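PDB 3K50: putative S41 protease from Bacteroides fragilis NCTC 9343, which probably acts as a serine peptidase of family S41, cutting peptide bonds, with a PDZ-like domain that may help select substrates. Local coordinates for residues A92-V97 with A106-G111. Sequence-based numbering, arbitrary orientation.
Sequences ALISYV and AGLQRG
R110 sends CG anti to its backbone N (chi1 173°) and runs extended as far as NE across the S95 carbonyl, while I94 has CG1 anti to its carbonyl carbon, and chi2 of 172° carries CD1 out to L108. At the end of the arginine chain NH1 donates to S95 O at 2.9 Å, with an N-H...O angle of 151°; the oxygen lies in the guanidinium plane, and the donor sits in the carbonyl plane on a lone pair. NE is hydrogen-bonded to L380 O and NH2 forms a salt bridge with E372; with a cation-pi contact to Y379 these tie the loop to residues near the C-terminus. One residue back, I94 O accepts G111 N at 3.0 Å and also receives a CA-H...O contact from R110 CA. The side chains of I94 and L108 cross at about a right angle, CD1 to CD1 3.7 Å apart, and V97 lays CG2 against L108 O, 3.9 Å away. G111, whose positive phi suits a glycine, lies just before strand 113-117, which pairs antiparallel with strand 90-97. G107 ends the short helix 102-105 in a Schellman motif. The whole is a strand-helix-loop-strand connection consistent with a PDZ-like domain.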
loop_
_atom_site.group_PDB
_atom_site.type_symbol
_atom_site.label_atom_id
_atom_site.label_comp_id
_atom_site.label_asym_id
_atom_site.label_seq_id
_atom_site.Cartn_x
_atom_site.Cartn_y
_atom_site.Cartn_z
ATOM N N ALA A 92 -9.083 16.841 11.500
ATOM C CA ALA A 92 -8.389 15.674 10.964
ATOM C C ALA A 92 -9.369 14.530 10.585
ATOM O O ALA A 92 -9.971 13.900 11.462
ATOM C CB ALA A 92 -7.321 15.169 11.953
ATOM N N LEU A 93 -9.514 14.274 9.288
ATOM C CA LEU A 93 -10.384 13.228 8.780
ATOM C C LEU A 93 -9.640 11.893 8.834
ATOM O O LEU A 93 -8.612 11.742 8.177
ATOM C CB LEU A 93 -10.814 13.516 7.321
ATOM C CG LEU A 93 -11.630 12.439 6.614
ATOM C CD1 LEU A 93 -12.854 12.087 7.434
ATOM C CD2 LEU A 93 -12.066 12.841 5.181
ATOM N N ILE A 94 -10.182 10.919 9.581
ATOM C CA ILE A 94 -9.511 9.612 9.725
ATOM C C ILE A 94 -9.710 8.754 8.478
ATOM O O ILE A 94 -10.845 8.540 8.060
ATOM C CB ILE A 94 -9.975 8.889 11.019
ATOM C CG1 ILE A 94 -9.529 9.718 12.230
ATOM C CG2 ILE A 94 -9.394 7.469 11.063
ATOM C CD1 ILE A 94 -10.068 9.242 13.598
ATOM N N SER A 95 -8.609 8.234 7.916
ATOM C CA SER A 95 -8.617 7.436 6.731
ATOM C C SER A 95 -8.370 5.927 6.971
ATOM O O SER A 95 -8.660 5.151 6.114
ATOM C CB SER A 95 -7.491 7.916 5.796
ATOM O OG SER A 95 -6.208 7.822 6.471
ATOM N N TYR A 96 -7.809 5.540 8.109
ATOM C CA TYR A 96 -7.415 4.155 8.374
ATOM C C TYR A 96 -7.198 4.034 9.885
ATOM O O TYR A 96 -6.616 4.968 10.519
ATOM C CB TYR A 96 -6.118 3.860 7.628
ATOM C CG TYR A 96 -5.694 2.414 7.605
ATOM C CD1 TYR A 96 -4.889 1.930 8.559
ATOM C CD2 TYR A 96 -6.027 1.568 6.541
ATOM C CE1 TYR A 96 -4.458 0.618 8.543
ATOM C CE2 TYR A 96 -5.589 0.287 6.501
ATOM C CZ TYR A 96 -4.801 -0.186 7.517
ATOM O OH TYR A 96 -4.350 -1.486 7.534
ATOM N N VAL A 97 -7.712 2.955 10.484
ATOM C CA VAL A 97 -7.503 2.674 11.914
ATOM C C VAL A 97 -6.897 1.279 12.019
ATOM O O VAL A 97 -7.467 0.298 11.488
ATOM C CB VAL A 97 -8.837 2.741 12.682
ATOM C CG1 VAL A 97 -8.694 2.274 14.162
ATOM C CG2 VAL A 97 -9.367 4.157 12.622
ATOM N N ALA A 106 -10.435 3.796 21.318
ATOM C CA ALA A 106 -11.121 5.071 21.510
ATOM C C ALA A 106 -12.499 5.132 20.839
ATOM O O ALA A 106 -13.229 6.118 21.034
ATOM C CB ALA A 106 -10.270 6.189 20.977
ATOM N N GLY A 107 -12.819 4.124 20.020
ATOM C CA GLY A 107 -14.084 4.036 19.271
ATOM C C GLY A 107 -14.002 4.752 17.927
ATOM O O GLY A 107 -15.023 5.110 17.336
ATOM N N LEU A 108 -12.791 4.964 17.424
ATOM C CA LEU A 108 -12.621 5.734 16.198
ATOM C C LEU A 108 -12.719 4.842 14.970
ATOM O O LEU A 108 -12.373 3.654 14.996
ATOM C CB LEU A 108 -11.311 6.512 16.217
ATOM C CG LEU A 108 -11.056 7.622 17.249
ATOM C CD1 LEU A 108 -9.621 8.075 17.125
ATOM C CD2 LEU A 108 -12.009 8.780 17.044
ATOM N N GLN A 109 -13.191 5.443 13.886
ATOM C CA GLN A 109 -13.390 4.755 12.636
ATOM C C GLN A 109 -13.060 5.670 11.491
ATOM O O GLN A 109 -13.151 6.886 11.619
ATOM C CB GLN A 109 -14.881 4.407 12.452
ATOM C CG GLN A 109 -15.474 3.477 13.444
ATOM C CD GLN A 109 -16.845 3.050 13.029
ATOM O OE1 GLN A 109 -17.019 2.365 12.013
ATOM N NE2 GLN A 109 -17.826 3.465 13.786
ATOM N N ARG A 110 -12.736 5.093 10.363
ATOM C CA ARG A 110 -12.612 5.859 9.125
ATOM C C ARG A 110 -13.896 6.657 8.867
ATOM O O ARG A 110 -15.006 6.093 8.938
ATOM C CB ARG A 110 -12.326 4.876 7.984
ATOM C CG ARG A 110 -12.348 5.522 6.626
ATOM C CD ARG A 110 -12.070 4.535 5.569
ATOM N NE ARG A 110 -12.376 5.097 4.209
ATOM C CZ ARG A 110 -11.475 5.642 3.416
ATOM N NH1 ARG A 110 -10.223 5.721 3.798
ATOM N NH2 ARG A 110 -11.803 6.106 2.241
ATOM N N GLY A 111 -13.760 7.959 8.583
ATOM C CA GLY A 111 -14.893 8.863 8.390
ATOM C C GLY A 111 -15.121 9.752 9.610
ATOM O O GLY A 111 -15.814 10.748 9.540
#